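Local coordinates for protein ATP phosphoribosyltransferase regulatory subunit (Bacillus halodurans, PDB 3OD1) that is probably required for the first step of histidine biosynthesis, acting with HisG as the regulatory subunit of ATP phosphoribosyltransferase, at residues His203-Asn208 with Arg216-Leu221; Cys340-Asn345 with Ala371-Val376. All coordinates share one frame; numbering follows the deposited sequence.

How the contacts relate
The two contacts sit at opposite ends of an elongated chain, their centres about 74 Å apart and their nearest atoms about 58 Å apart, on opposite sides of the chain's centre. Contact 1 comes first and closes before contact 2 opens. It pairs helices 197-206 and 211-220, part of a helical region. In contact 2, strand 339-343 is the middle of a three-stranded parallel sheet and residues 371-376 lead into helix 376-381. They share no helix, strand or sheet and belong to separate parts of the protein, one in the histidyl-tRNA synthetase-like body and one in the C-terminal HisZ domain; contact 2 alone lies within reach of the second subunit.

Contact 1 of 2, residues His203-Asn208 with Arg216-Leu221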
# COMPACT_ATOMS: atom_id res chain seq x y z
N HIS B 203 45.34 5.12 -3.87
CA HIS B 203 45.27 5.15 -5.33
C HIS B 203 45.84 6.44 -5.91
O HIS B 203 46.51 6.42 -6.94
CB HIS B 203 43.83 4.97 -5.79
CG HIS B 203 43.69 4.83 -7.28
ND1 HIS B 203 43.01 5.75 -8.05
CD2 HIS B 203 44.16 3.89 -8.13
CE1 HIS B 203 43.06 5.37 -9.32
NE2 HIS B 203 43.75 4.24 -9.39
N VAL B 204 45.55 7.55 -5.25
CA VAL B 204 46.01 8.85 -5.72
C VAL B 204 47.54 8.93 -5.68
O VAL B 204 48.17 9.46 -6.59
CB VAL B 204 45.40 10.00 -4.88
CG1 VAL B 204 45.96 11.33 -5.33
CG2 VAL B 204 43.89 9.99 -5.01
N LYS B 205 48.13 8.38 -4.62
CA LYS B 205 49.58 8.39 -4.48
C LYS B 205 50.25 7.44 -5.47
O LYS B 205 51.43 7.60 -5.79
CB LYS B 205 49.98 8.06 -3.04
CG LYS B 205 49.54 9.10 -2.04
CD LYS B 205 50.29 8.98 -0.72
CE LYS B 205 49.90 10.10 0.23
NZ LYS B 205 50.77 10.14 1.44
N SER B 206 49.49 6.46 -5.97
CA SER B 206 50.02 5.53 -6.97
C SER B 206 50.03 6.15 -8.36
O SER B 206 50.85 5.79 -9.20
CB SER B 206 49.23 4.22 -6.98
OG SER B 206 47.96 4.38 -7.58
N LEU B 207 49.11 7.08 -8.60
CA LEU B 207 48.95 7.68 -9.92
C LEU B 207 50.18 8.46 -10.36
O LEU B 207 50.94 8.96 -9.53
CB LEU B 207 47.72 8.58 -9.96
CG LEU B 207 46.36 7.90 -9.93
CD1 LEU B 207 45.27 8.94 -9.96
CD2 LEU B 207 46.22 6.93 -11.10
N ASN B 208 50.36 8.57 -11.67
CA ASN B 208 51.44 9.37 -12.21
C ASN B 208 51.01 10.82 -12.30
O ASN B 208 50.68 11.32 -13.37
CB ASN B 208 51.87 8.83 -13.58
CG ASN B 208 53.37 8.79 -13.75
OD1 ASN B 208 53.91 7.85 -14.34
ND2 ASN B 208 54.06 9.79 -13.21
N ARG B 216 45.28 18.35 -4.86
CA ARG B 216 43.93 18.72 -5.22
C ARG B 216 43.00 17.53 -4.97
O ARG B 216 42.06 17.63 -4.19
CB ARG B 216 43.85 19.17 -6.69
CG ARG B 216 44.67 20.43 -7.00
CD ARG B 216 44.03 21.24 -8.13
NE ARG B 216 44.29 20.67 -9.45
CZ ARG B 216 43.47 20.76 -10.50
NH1 ARG B 216 43.81 20.20 -11.65
NH2 ARG B 216 42.30 21.39 -10.40
N LEU B 217 43.29 16.40 -5.61
CA LEU B 217 42.49 15.20 -5.43
C LEU B 217 42.36 14.86 -3.95
O LEU B 217 41.29 14.46 -3.48
CB LEU B 217 43.11 14.02 -6.20
CG LEU B 217 43.05 14.14 -7.72
CD1 LEU B 217 43.64 12.91 -8.39
CD2 LEU B 217 41.62 14.34 -8.17
N MSE B 218 43.46 15.04 -3.23
CA MSE B 218 43.53 14.72 -1.81
C MSE B 218 42.62 15.63 -0.97
O MSE B 218 41.91 15.16 -0.07
CB MSE B 218 44.98 14.85 -1.33
CG MSE B 218 45.41 13.78 -0.35
SE MSE B 218 45.25 11.99 -1.11
CE MSE B 218 47.13 11.54 -1.23
N ASN B 219 42.64 16.92 -1.29
CA ASN B 219 41.88 17.90 -0.52
C ASN B 219 40.37 17.81 -0.71
O ASN B 219 39.60 18.35 0.09
CB ASN B 219 42.39 19.32 -0.80
CG ASN B 219 43.69 19.62 -0.08
OD1 ASN B 219 43.87 19.26 1.08
ND2 ASN B 219 44.62 20.29 -0.77
N LEU B 220 39.94 17.13 -1.77
CA LEU B 220 38.52 16.87 -1.99
C LEU B 220 37.92 16.22 -0.76
O LEU B 220 36.85 16.60 -0.31
CB LEU B 220 38.32 15.95 -3.20
CG LEU B 220 36.91 15.40 -3.41
CD1 LEU B 220 35.88 16.53 -3.52
CD2 LEU B 220 36.90 14.53 -4.66
N LEU B 221 38.62 15.23 -0.22
CA LEU B 221 38.17 14.47 0.95
C LEU B 221 37.91 15.34 2.17
O LEU B 221 37.17 14.95 3.08
CB LEU B 221 39.19 13.39 1.29
CG LEU B 221 38.89 11.96 0.84
CD1 LEU B 221 38.16 11.94 -0.49
CD2 LEU B 221 40.17 11.15 0.79
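Val204 and Leu217 bring the two backbones closest, with their CA atoms 7.3 Å apart, where the last turn of helix 197-206 faces the C-terminal part of helix 211-220. In that last turn Leu207 N bonds to Val204 O and, weakly, to His203 O, and Ser206 OG turns back onto His203 O at 2.6 Å.

Between the helices the contact is apolar. Val204 points toward the partner helix, and with CG1 anti to the backbone N (chi1 176°) this methyl meets Leu217 CB at 4.0 Å, the two side chains crossing obliquely; Leu217 CD1 lies a little farther from the same methyl. Met218, a selenomethionine in this crystal, leaves its helix at an angle, but bends at both chi2 (60°) and chi3 (112°) carry CE across to the first helix. The Met218 side chain crosses that of Lys205, extended beyond CG, at about a right angle, with CE 3.5 Å from Lys205 CG and 3.4 Å from Lys205 CE, the latter tighter than usual for two carbons. Val204 CG1 also reaches Met218 CE, at 4.3 Å.

Leu188 of helix 182-193 touches both Val204 and Leu217, while Leu175 and Val178 of helix 168-179 pack on Leu217. Two successive helices joined by a short connection make this an antiparallel helical hairpin, packed on helices 168-179 and 182-193.

Contact 2 of 2, residues Cys340-Asn345 with Ala371-Val376; sequences CILFSN and AGVTDV
Leu342 and Val376 meet in a small alpha/beta domain built on a three-stranded parallel sheet, in which strand 339-343 is central and the chain passes over it on the way from strand 365-369 to helix 376-381 and strand 385-389. This is the C-terminal HisZ domain, whose family is grouped with the anticodon-binding domains of class II synthetases.

Side chains alternate along the strand. Ile341 and Phe343 go to the face covered by helix 348-359, whereas Leu342 points at residues 371-376. Its CG stands anti to the carbonyl carbon (chi1 -64°) and CD1 continues the extended chain (chi2 162°), an arrangement that directs one methyl at each valine. CD2 takes Val373, touching its CG2 at 4.3 Å; CD1 takes Val376. The side chains of Leu342 and Val376 approach each other at a slant, and the sheet neighbours Val386 and Tyr388 flank the leucine from strand 385-389.

Val376 opens helix 376-381. Just before it, Asp375 holds the N-cap position, its OD1 making a weak bond to Ala378 N that caps the first turn. Phe343 packs on Ser140, and Ala371 on Thr138, of the second subunit. The rotamer of Val376 (chi1 75°) puts CG1 between the backbone N and the carbonyl carbon and leaves CG2 anti to the N, from where CG2 packs on Leu342 CD1 at 3.6 Å.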
# COMPACT_ATOMS: atom_id res chain seq x y z
N CYS B 340 -13.97 -2.57 25.35
CA CYS B 340 -14.61 -3.84 25.04
C CYS B 340 -15.92 -4.00 25.82
O CYS B 340 -15.93 -3.95 27.04
CB CYS B 340 -13.68 -5.01 25.36
SG CYS B 340 -14.41 -6.65 25.07
N ILE B 341 -17.02 -4.18 25.09
CA ILE B 341 -18.31 -4.45 25.71
C ILE B 341 -18.60 -5.93 25.54
O ILE B 341 -18.69 -6.42 24.42
CB ILE B 341 -19.45 -3.62 25.06
CG1 ILE B 341 -19.21 -2.12 25.27
CG2 ILE B 341 -20.81 -4.04 25.61
CD1 ILE B 341 -20.06 -1.23 24.37
N LEU B 342 -18.69 -6.65 26.65
CA LEU B 342 -19.02 -8.07 26.63
C LEU B 342 -20.51 -8.22 26.86
O LEU B 342 -21.04 -7.69 27.84
CB LEU B 342 -18.25 -8.82 27.72
CG LEU B 342 -16.73 -8.81 27.59
CD1 LEU B 342 -16.07 -9.18 28.91
CD2 LEU B 342 -16.28 -9.76 26.47
N PHE B 343 -21.19 -8.92 25.98
CA PHE B 343 -22.63 -9.06 26.16
C PHE B 343 -23.11 -10.49 26.14
O PHE B 343 -22.41 -11.38 25.65
CB PHE B 343 -23.40 -8.22 25.13
CG PHE B 343 -23.27 -8.70 23.71
CD1 PHE B 343 -24.24 -9.51 23.14
CD2 PHE B 343 -22.19 -8.32 22.93
CE1 PHE B 343 -24.12 -9.94 21.83
CE2 PHE B 343 -22.06 -8.76 21.62
CZ PHE B 343 -23.03 -9.56 21.07
N SER B 344 -24.29 -10.72 26.70
CA SER B 344 -24.99 -11.98 26.51
C SER B 344 -26.27 -11.73 25.71
O SER B 344 -26.61 -10.58 25.42
CB SER B 344 -25.32 -12.65 27.84
OG SER B 344 -26.20 -11.86 28.62
N ASN B 345 -26.96 -12.81 25.38
CA ASN B 345 -28.07 -12.75 24.44
C ASN B 345 -29.11 -11.70 24.80
O ASN B 345 -29.49 -10.88 23.97
CB ASN B 345 -28.74 -14.12 24.34
CG ASN B 345 -29.45 -14.32 23.03
OD1 ASN B 345 -29.00 -13.84 21.98
ND2 ASN B 345 -30.56 -15.05 23.06
N ALA B 371 -20.35 -15.64 24.71
CA ALA B 371 -20.33 -17.02 24.24
C ALA B 371 -19.19 -17.28 23.23
O ALA B 371 -18.84 -18.43 22.96
CB ALA B 371 -21.67 -17.38 23.65
N GLY B 372 -18.60 -16.22 22.68
CA GLY B 372 -17.54 -16.37 21.69
C GLY B 372 -16.12 -16.25 22.22
O GLY B 372 -15.15 -16.38 21.46
N VAL B 373 -15.98 -16.01 23.52
CA VAL B 373 -14.67 -15.81 24.11
C VAL B 373 -14.24 -17.05 24.88
O VAL B 373 -14.94 -17.48 25.77
CB VAL B 373 -14.70 -14.65 25.11
CG1 VAL B 373 -13.28 -14.29 25.57
CG2 VAL B 373 -15.36 -13.47 24.48
N THR B 374 -13.08 -17.61 24.55
CA THR B 374 -12.60 -18.77 25.31
C THR B 374 -12.05 -18.40 26.69
O THR B 374 -12.25 -19.13 27.65
CB THR B 374 -11.55 -19.60 24.52
OG1 THR B 374 -10.40 -18.79 24.26
CG2 THR B 374 -12.14 -20.08 23.21
N ASP B 375 -11.37 -17.25 26.80
CA ASP B 375 -10.78 -16.81 28.07
C ASP B 375 -11.12 -15.36 28.41
O ASP B 375 -10.35 -14.44 28.10
CB ASP B 375 -9.25 -16.99 28.04
CG ASP B 375 -8.58 -16.59 29.35
OD1 ASP B 375 -9.29 -16.25 30.32
OD2 ASP B 375 -7.34 -16.63 29.40
N VAL B 376 -12.26 -15.15 29.06
CA VAL B 376 -12.76 -13.79 29.31
C VAL B 376 -11.86 -12.96 30.24
O VAL B 376 -11.76 -11.74 30.09
CB VAL B 376 -14.21 -13.80 29.82
CG1 VAL B 376 -14.26 -14.23 31.27
CG2 VAL B 376 -14.82 -12.42 29.65